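Local coordinates for protein putative laminarinase (Phanerochaete chrysosporium, PDB 2W39) that probably hydrolyses O-glycosidic bonds in beta-glucans such as laminarin and lichenin, as an extracellular family 16 glycoside hydrolase of a white rot fungus, at residues V10-A22 with V34-S48. Numbering follows the deposited sequence.
With NAG (2-acetamido-2-deoxy-beta-D-glucopyranose), chain C.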
ATOM      1  N   VAL A  10     -12.321   1.547 -11.831  1.00  7.45           N
ATOM      2  CA  VAL A  10     -13.192   0.527 -11.264  1.00  8.36           C
ATOM      3  C   VAL A  10     -13.122  -0.714 -12.151  1.00  7.98           C
ATOM      4  O   VAL A  10     -13.177  -0.609 -13.384  1.00  8.60           O
ATOM      5  CB  VAL A  10     -14.660   1.036 -11.216  1.00  9.00           C
ATOM      6  CG1 VAL A  10     -15.618  -0.061 -10.749  1.00 10.16           C
ATOM      7  CG2 VAL A  10     -14.775   2.271 -10.314  1.00 10.17           C
ATOM      8  N   GLY A  11     -13.006  -1.887 -11.537  1.00  8.30           N
ATOM      9  CA  GLY A  11     -13.145  -3.149 -12.281  1.00  9.04           C
ATOM     10  C   GLY A  11     -12.203  -3.267 -13.458  1.00  9.39           C
ATOM     11  O   GLY A  11     -10.995  -3.101 -13.317  1.00  8.95           O
ATOM     12  N   SER A  12     -12.757  -3.518 -14.643  1.00  9.85           N
ATOM     13  CA  SER A  12     -11.924  -3.760 -15.819  1.00 10.31           C
ATOM     14  C   SER A  12     -11.057  -2.555 -16.229  1.00  9.44           C
ATOM     15  O   SER A  12     -10.092  -2.722 -16.974  1.00  9.29           O
ATOM     16  CB  SER A  12     -12.791  -4.195 -17.000  1.00 11.77           C
ATOM     17  OG  SER A  12     -13.675  -3.156 -17.361  1.00 15.60           O
ATOM     18  N   ALA A  13     -11.382  -1.356 -15.740  1.00  9.42           N
ATOM     19  CA  ALA A  13     -10.572  -0.176 -16.077  1.00  9.35           C
ATOM     20  C   ALA A  13      -9.099  -0.401 -15.754  1.00  8.40           C
ATOM     21  O   ALA A  13      -8.222   0.074 -16.465  1.00  8.80           O
ATOM     22  CB  ALA A  13     -11.074   1.064 -15.343  1.00  9.71           C
ATOM     23  N   PHE A  14      -8.828  -1.105 -14.655  1.00  8.15           N
ATOM     24  CA  PHE A  14      -7.452  -1.319 -14.218  1.00  7.80           C
ATOM     25  C   PHE A  14      -6.622  -2.065 -15.258  1.00  8.05           C
ATOM     26  O   PHE A  14      -5.402  -1.911 -15.293  1.00  9.09           O
ATOM     27  CB  PHE A  14      -7.415  -2.087 -12.894  1.00  8.07           C
ATOM     28  CG  PHE A  14      -7.854  -1.280 -11.704  1.00  7.24           C
ATOM     29  CD1 PHE A  14      -6.932  -0.494 -11.010  1.00  6.87           C
ATOM     30  CD2 PHE A  14      -9.170  -1.331 -11.261  1.00  6.88           C
ATOM     31  CE1 PHE A  14      -7.320   0.234  -9.882  1.00  7.73           C
ATOM     32  CE2 PHE A  14      -9.583  -0.599 -10.141  1.00  7.42           C
ATOM     33  CZ  PHE A  14      -8.648   0.182  -9.438  1.00  7.03           C
ATOM     34  N   LEU A  15      -7.276  -2.863 -16.108  1.00  8.21           N
ATOM     35  CA  LEU A  15      -6.555  -3.640 -17.119  1.00  8.58           C
ATOM     36  C   LEU A  15      -6.016  -2.768 -18.239  1.00  9.01           C
ATOM     37  O   LEU A  15      -5.115  -3.193 -18.958  1.00 10.34           O
ATOM     38  CB  LEU A  15      -7.420  -4.770 -17.679  1.00  9.82           C
ATOM     39  CG  LEU A  15      -7.964  -5.740 -16.629  1.00 10.09           C
ATOM     40  CD1 LEU A  15      -8.804  -6.832 -17.312  1.00 11.44           C
ATOM     41  CD2 LEU A  15      -6.850  -6.353 -15.777  1.00 10.68           C
ATOM     42  N   SER A  16      -6.540  -1.557 -18.415  0.50  9.00           N
ATOM     43  CA  SER A  16      -5.969  -0.662 -19.426  0.50  9.38           C
ATOM     44  C   SER A  16      -5.140   0.467 -18.831  0.50  8.82           C
ATOM     45  O   SER A  16      -4.286   1.019 -19.513  0.50  8.81           O
ATOM     46  CB  SER A  16      -7.039  -0.102 -20.365  0.50  9.86           C
ATOM     47  OG  SER A  16      -8.067   0.540 -19.646  0.50 12.05           O
ATOM     48  N   THR A  17      -5.359   0.780 -17.551  1.00  8.05           N
ATOM     49  CA  THR A  17      -4.729   1.971 -16.970  1.00  7.47           C
ATOM     50  C   THR A  17      -3.547   1.648 -16.053  1.00  7.44           C
ATOM     51  O   THR A  17      -2.815   2.557 -15.638  1.00  7.07           O
ATOM     52  CB  THR A  17      -5.764   2.803 -16.201  1.00  7.55           C
ATOM     53  OG1 THR A  17      -6.247   2.010 -15.118  1.00  7.73           O
ATOM     54  CG2 THR A  17      -6.921   3.254 -17.132  1.00  8.84           C
ATOM     55  N   PHE A  18      -3.351   0.360 -15.784  1.00  6.53           N
ATOM     56  CA  PHE A  18      -2.195  -0.143 -15.026  1.00  6.46           C
ATOM     57  C   PHE A  18      -1.517  -1.199 -15.862  1.00  7.07           C
ATOM     58  O   PHE A  18      -2.134  -1.764 -16.755  1.00  8.42           O
ATOM     59  CB  PHE A  18      -2.641  -0.809 -13.713  1.00  6.52           C
ATOM     60  CG  PHE A  18      -2.986   0.160 -12.602  1.00  5.53           C
ATOM     61  CD1 PHE A  18      -4.018   1.083 -12.721  1.00  6.99           C
ATOM     62  CD2 PHE A  18      -2.266   0.126 -11.406  1.00  5.84           C
ATOM     63  CE1 PHE A  18      -4.312   1.957 -11.695  1.00  7.07           C
ATOM     64  CE2 PHE A  18      -2.558   0.996 -10.358  1.00  6.27           C
ATOM     65  CZ  PHE A  18      -3.582   1.924 -10.506  1.00  6.42           C
ATOM     66  N   THR A  19      -0.256  -1.478 -15.559  1.00  7.07           N
ATOM     67  CA  THR A  19       0.393  -2.678 -16.049  1.00  7.98           C
ATOM     68  C   THR A  19       0.726  -3.570 -14.856  1.00  7.29           C
ATOM     69  O   THR A  19       0.720  -3.128 -13.704  1.00  7.75           O
ATOM     70  CB  THR A  19       1.675  -2.395 -16.836  1.00  9.36           C
ATOM     71  OG1 THR A  19       2.652  -1.847 -15.960  1.00 11.06           O
ATOM     72  CG2 THR A  19       1.408  -1.449 -17.978  1.00 11.48           C
ATOM     73  N   HIS A  20       0.970  -4.839 -15.133  1.00  6.54           N
ATOM     74  CA  HIS A  20       1.541  -5.747 -14.149  1.00  6.58           C
ATOM     75  C   HIS A  20       3.051  -5.771 -14.326  1.00  6.96           C
ATOM     76  O   HIS A  20       3.564  -5.962 -15.439  1.00  9.25           O
ATOM     77  CB  HIS A  20       0.995  -7.160 -14.361  1.00  7.03           C
ATOM     78  CG  HIS A  20      -0.427  -7.352 -13.932  1.00  7.22           C
ATOM     79  ND1 HIS A  20      -1.474  -6.585 -14.399  1.00  7.79           N
ATOM     80  CD2 HIS A  20      -0.981  -8.278 -13.109  1.00  7.58           C
ATOM     81  CE1 HIS A  20      -2.604  -7.019 -13.859  1.00  7.30           C
ATOM     82  NE2 HIS A  20      -2.336  -8.051 -13.081  1.00  8.19           N
ATOM     83  N   GLU A  21       3.782  -5.580 -13.237  1.00  6.32           N
ATOM     84  CA  GLU A  21       5.236  -5.583 -13.277  1.00  7.04           C
ATOM     85  C   GLU A  21       5.733  -7.004 -13.049  1.00  6.99           C
ATOM     86  O   GLU A  21       5.649  -7.527 -11.933  1.00  7.33           O
ATOM     87  CB  GLU A  21       5.783  -4.656 -12.210  1.00  7.09           C
ATOM     88  CG  GLU A  21       5.356  -3.196 -12.345  1.00  7.65           C
ATOM     89  CD  GLU A  21       6.118  -2.345 -11.364  1.00  7.10           C
ATOM     90  OE1 GLU A  21       5.612  -2.109 -10.246  1.00  7.31           O
ATOM     91  OE2 GLU A  21       7.250  -1.928 -11.725  1.00  8.88           O
ATOM     92  N   ALA A  22       6.261  -7.622 -14.106  1.00  7.60           N
ATOM     93  CA  ALA A  22       6.819  -8.964 -14.006  1.00  8.43           C
ATOM     94  C   ALA A  22       8.308  -8.791 -13.755  1.00  9.24           C
ATOM     95  O   ALA A  22       9.140  -8.885 -14.667  1.00 11.23           O
ATOM     96  CB  ALA A  22       6.548  -9.735 -15.277  1.00  9.65           C
ATOM     97  N   VAL A  34       3.919 -12.076 -11.755  1.00  7.21           N
ATOM     98  CA  VAL A  34       3.550 -12.440 -13.118  1.00  7.83           C
ATOM     99  C   VAL A  34       3.041 -11.248 -13.900  1.00  7.99           C
ATOM    100  O   VAL A  34       2.595 -10.254 -13.330  1.00  8.40           O
ATOM    101  CB  VAL A  34       2.531 -13.598 -13.132  1.00  8.74           C
ATOM    102  CG1 VAL A  34       3.135 -14.835 -12.455  1.00  9.94           C
ATOM    103  CG2 VAL A  34       1.213 -13.197 -12.482  1.00  9.11           C
ATOM    104  N   ASP A  35       3.134 -11.331 -15.222  1.00  8.16           N
ATOM    105  CA  ASP A  35       2.615 -10.280 -16.073  1.00  8.82           C
ATOM    106  C   ASP A  35       1.088 -10.325 -16.166  1.00  8.34           C
ATOM    107  O   ASP A  35       0.438 -11.202 -15.603  1.00  8.05           O
ATOM    108  CB  ASP A  35       3.312 -10.257 -17.458  1.00  9.56           C
ATOM    109  CG  ASP A  35       2.789 -11.277 -18.435  1.00 10.71           C
ATOM    110  OD1 ASP A  35       3.200 -11.168 -19.612  1.00 12.90           O
ATOM    111  OD2 ASP A  35       2.026 -12.185 -18.071  1.00 11.31           O
ATOM    112  N   GLN A  36       0.516  -9.358 -16.865  1.00  8.62           N
ATOM    113  CA  GLN A  36      -0.920  -9.237 -16.901  1.00  9.06           C
ATOM    114  C   GLN A  36      -1.606 -10.444 -17.545  1.00  8.30           C
ATOM    115  O   GLN A  36      -2.594 -10.952 -17.014  1.00  8.27           O
ATOM    116  CB  GLN A  36      -1.266  -7.963 -17.643  1.00  9.99           C
ATOM    117  CG  GLN A  36      -2.706  -7.661 -17.692  1.00 11.03           C
ATOM    118  CD  GLN A  36      -2.926  -6.162 -17.785  1.00 14.10           C
ATOM    119  OE1 GLN A  36      -2.211  -5.354 -17.164  1.00 16.17           O
ATOM    120  NE2 GLN A  36      -3.909  -5.780 -18.569  1.00 13.89           N
ATOM    121  N   ALA A  37      -1.092 -10.890 -18.696  1.00  8.67           N
ATOM    122  CA  ALA A  37      -1.705 -12.022 -19.390  1.00  8.12           C
ATOM    123  C   ALA A  37      -1.679 -13.250 -18.479  1.00  8.04           C
ATOM    124  O   ALA A  37      -2.664 -13.984 -18.362  1.00  7.62           O
ATOM    125  CB  ALA A  37      -0.979 -12.313 -20.707  1.00  8.89           C
ATOM    126  N   THR A  38      -0.552 -13.471 -17.812  1.00  7.53           N
ATOM    127  CA  THR A  38      -0.409 -14.633 -16.943  1.00  8.15           C
ATOM    128  C   THR A  38      -1.336 -14.521 -15.736  1.00  7.31           C
ATOM    129  O   THR A  38      -2.005 -15.493 -15.367  1.00  7.79           O
ATOM    130  CB  THR A  38       1.047 -14.797 -16.516  1.00  7.93           C
ATOM    131  OG1 THR A  38       1.867 -14.920 -17.685  1.00  9.19           O
ATOM    132  CG2 THR A  38       1.239 -16.035 -15.658  1.00  9.47           C
ATOM    133  N   ALA A  39      -1.399 -13.329 -15.149  1.00  7.44           N
ATOM    134  CA  ALA A  39      -2.295 -13.105 -14.006  1.00  7.76           C
ATOM    135  C   ALA A  39      -3.749 -13.386 -14.355  1.00  7.67           C
ATOM    136  O   ALA A  39      -4.471 -14.017 -13.580  1.00  8.45           O
ATOM    137  CB  ALA A  39      -2.157 -11.684 -13.493  1.00  7.80           C
ATOM    138  N   LEU A  40      -4.178 -12.907 -15.522  1.00  8.19           N
ATOM    139  CA  LEU A  40      -5.552 -13.133 -15.941  1.00  8.38           C
ATOM    140  C   LEU A  40      -5.828 -14.613 -16.198  1.00  9.09           C
ATOM    141  O   LEU A  40      -6.849 -15.143 -15.760  1.00  9.95           O
ATOM    142  CB  LEU A  40      -5.889 -12.276 -17.157  1.00  9.11           C
ATOM    143  CG  LEU A  40      -5.989 -10.773 -16.869  1.00  9.41           C
ATOM    144  CD1 LEU A  40      -6.029  -9.988 -18.172  1.00 11.35           C
ATOM    145  CD2 LEU A  40      -7.210 -10.433 -16.007  1.00 10.95           C
ATOM    146  N   ALA A  41      -4.894 -15.279 -16.872  1.00  8.40           N
ATOM    147  CA  ALA A  41      -5.070 -16.696 -17.213  1.00  8.68           C
ATOM    148  C   ALA A  41      -5.132 -17.553 -15.953  1.00  9.32           C
ATOM    149  O   ALA A  41      -5.815 -18.586 -15.930  1.00 10.42           O
ATOM    150  CB  ALA A  41      -3.940 -17.166 -18.100  1.00  9.49           C
ATOM    151  N   LYS A  42      -4.393 -17.154 -14.920  1.00  9.22           N
ATOM    152  CA  LYS A  42      -4.309 -17.918 -13.683  1.00  9.55           C
ATOM    153  C   LYS A  42      -5.302 -17.423 -12.623  1.00  9.64           C
ATOM    154  O   LYS A  42      -5.317 -17.917 -11.492  1.00  9.78           O
ATOM    155  CB  LYS A  42      -2.875 -17.926 -13.164  1.00 10.37           C
ATOM    156  CG  LYS A  42      -1.946 -18.681 -14.114  1.00 12.22           C
ATOM    157  CD  LYS A  42      -0.581 -18.975 -13.522  1.00 14.66           C
ATOM    158  CE  LYS A  42       0.245 -19.873 -14.459  1.00 16.51           C
ATOM    159  NZ  LYS A  42      -0.314 -21.260 -14.589  1.00 17.10           N
ATOM    160  N   ASN A  43      -6.129 -16.445 -13.001  1.00  9.18           N
ATOM    161  CA  ASN A  43      -7.126 -15.830 -12.110  1.00  9.52           C
ATOM    162  C   ASN A  43      -6.511 -15.239 -10.849  1.00  8.58           C
ATOM    163  O   ASN A  43      -7.130 -15.229  -9.770  1.00  9.79           O
ATOM    164  CB  ASN A  43      -8.288 -16.780 -11.797  1.00 11.12           C
ATOM    165  CG  ASN A  43      -9.581 -16.039 -11.440  1.00 12.53           C
ATOM    166  OD1 ASN A  43      -9.796 -14.884 -11.834  1.00 13.25           O
ATOM    167  ND2 ASN A  43     -10.451 -16.724 -10.689  1.00 15.03           N
ATOM    168  N   LEU A  44      -5.293 -14.725 -10.994  1.00  7.76           N
ATOM    169  CA  LEU A  44      -4.662 -13.973  -9.914  1.00  7.75           C
ATOM    170  C   LEU A  44      -5.078 -12.511  -9.936  1.00  7.82           C
ATOM    171  O   LEU A  44      -4.999 -11.809  -8.924  1.00  8.01           O
ATOM    172  CB  LEU A  44      -3.149 -14.099  -9.994  1.00  8.45           C
ATOM    173  CG  LEU A  44      -2.661 -15.550  -9.934  1.00  9.08           C
ATOM    174  CD1 LEU A  44      -1.171 -15.590 -10.060  1.00 12.46           C
ATOM    175  CD2 LEU A  44      -3.122 -16.262  -8.656  1.00 12.11           C
ATOM    176  N   THR A  45      -5.499 -12.045 -11.107  1.00  7.83           N
ATOM    177  CA  THR A  45      -6.146 -10.747 -11.242  1.00  8.08           C
ATOM    178  C   THR A  45      -7.507 -11.013 -11.842  1.00  8.14           C
ATOM    179  O   THR A  45      -7.620 -11.753 -12.837  1.00  9.30           O
ATOM    180  CB  THR A  45      -5.338  -9.825 -12.152  1.00  8.05           C
ATOM    181  OG1 THR A  45      -4.106  -9.548 -11.485  1.00  7.75           O
ATOM    182  CG2 THR A  45      -6.062  -8.500 -12.458  1.00  8.70           C
ATOM    183  N   TYR A  46      -8.533 -10.412 -11.250  1.00  8.99           N
ATOM    184  CA  TYR A  46      -9.907 -10.553 -11.702  1.00 10.42           C
ATOM    185  C   TYR A  46     -10.465  -9.143 -11.662  1.00 10.82           C
ATOM    186  O   TYR A  46     -10.445  -8.508 -10.617  1.00 10.91           O
ATOM    187  CB  TYR A  46     -10.651 -11.493 -10.749  1.00 12.69           C
ATOM    188  CG  TYR A  46     -12.120 -11.648 -11.033  1.00 15.53           C
ATOM    189  CD1 TYR A  46     -12.559 -12.520 -12.022  1.00 17.68           C
ATOM    190  CD2 TYR A  46     -13.071 -10.944 -10.301  1.00 18.25           C
ATOM    191  CE1 TYR A  46     -13.909 -12.680 -12.292  1.00 19.47           C
ATOM    192  CE2 TYR A  46     -14.432 -11.100 -10.561  1.00 20.00           C
ATOM    193  CZ  TYR A  46     -14.834 -11.971 -11.560  1.00 18.41           C
ATOM    194  OH  TYR A  46     -16.172 -12.147 -11.847  1.00 20.42           O
ATOM    195  N   ALA A  47     -10.946  -8.628 -12.800  1.00 12.72           N
ATOM    196  CA  ALA A  47     -11.273  -7.185 -12.913  1.00 15.26           C
ATOM    197  C   ALA A  47     -12.528  -7.015 -13.739  1.00 15.99           C
ATOM    198  O   ALA A  47     -12.461  -6.934 -14.984  1.00 17.05           O
ATOM    199  CB  ALA A  47     -10.105  -6.391 -13.516  1.00 15.55           C
ATOM    200  N   SER A  48     -13.671  -6.961 -13.047  0.50 16.58           N
ATOM    201  CA  SER A  48     -14.999  -6.968 -13.679  0.50 17.05           C
ATOM    202  C   SER A  48     -16.109  -6.453 -12.746  0.50 16.96           C
ATOM    203  O   SER A  48     -16.076  -6.673 -11.527  0.50 17.39           O
ATOM    204  CB  SER A  48     -15.334  -8.384 -14.150  0.50 17.08           C
ATOM    205  OG  SER A  48     -16.435  -8.386 -15.041  0.50 17.45           O
TER
HETATM  206  C1  NAG C1299     -11.733 -16.087 -10.467  1.00 16.54           C
HETATM  207  C2  NAG C1299     -12.806 -17.193 -10.446  1.00 20.53           C
HETATM  208  C3  NAG C1299     -14.146 -16.683  -9.903  1.00 20.07           C
HETATM  209  C4  NAG C1299     -13.983 -15.830  -8.653  1.00 19.63           C
HETATM  210  C5  NAG C1299     -12.941 -14.741  -8.913  1.00 18.34           C
HETATM  211  C6  NAG C1299     -12.775 -13.812  -7.708  1.00 19.51           C
HETATM  212  C7  NAG C1299     -13.005 -18.956 -12.191  1.00 29.39           C
HETATM  213  C8  NAG C1299     -13.350 -19.186 -13.633  1.00 25.90           C
HETATM  214  N2  NAG C1299     -13.017 -17.681 -11.801  1.00 22.99           N
HETATM  215  O3  NAG C1299     -15.018 -17.761  -9.619  1.00 22.76           O
HETATM  216  O4  NAG C1299     -15.222 -15.247  -8.316  1.00 21.84           O
HETATM  217  O5  NAG C1299     -11.715 -15.382  -9.230  1.00 16.03           O
HETATM  218  O6  NAG C1299     -12.284 -14.512  -6.584  1.00 21.37           O
HETATM  219  O7  NAG C1299     -12.740 -19.912 -11.459  1.00 27.40           O
HETATM  220  O   HOH W   1      -3.383  -4.192 -15.218  1.00 15.88           O
HETATM  221  O   HOH W   2       0.719  -5.121 -18.128  0.50 10.92           O
HETATM  222  O   HOH W   3       2.186  -6.989 -17.560  0.50 13.53           O
HETATM  223  O   HOH W   4       3.018  -8.498 -11.241  1.00  7.12           O
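Strand 18-20 and helix 36-41 run at 81° to each other, their axes 8.7 Å apart at closest approach. The backbones come nearest at the two ends, at Gly11 with Ser48 and at Ala22 with Val34. Waters join the second end, one of them linking His20 O to Gln36 N. His20 is gripped at both ring nitrogens. His20 NE2 meets Thr45 OG1 at 2.8 Å, nearly straight and in the ring plane. His20 ND1 donates to Gln36 OE1 over 3.1 Å, a bent bond with the oxygen tilted out of the ring plane. The two hydrogen bonds fix the rotation of the imidazole. Gln36 CA lies over one ring face, a CH-pi contact, and Ala39 CB touches His20 CD2 at 3.6 Å. Gln36 has CG anti to its own N (chi1 -177°), and its extended chain crosses His20. Gln36 NE2 donates to Leu15 O at 2.9 Å, in the carbonyl plane and on a lone pair. In the GH16 beta sandwich, strand 18-20 pairs with strand 69-76 in one sheet, and strand 45-48 with strand 51-55 in the other, so the contact joins edges of both sheets. Leu15 CG packs on Ala47 CB at 3.8 Å, while its CD2 meets Leu40 CD2 tip to tip. Asp35 N-caps helix 36-41 through Thr38 N, and a Schellman motif ends it at Asn43. Asn43 ND2 carries the N-linked NAG, whose C5 sits 3.7 Å above the centre of the Tyr46 ring.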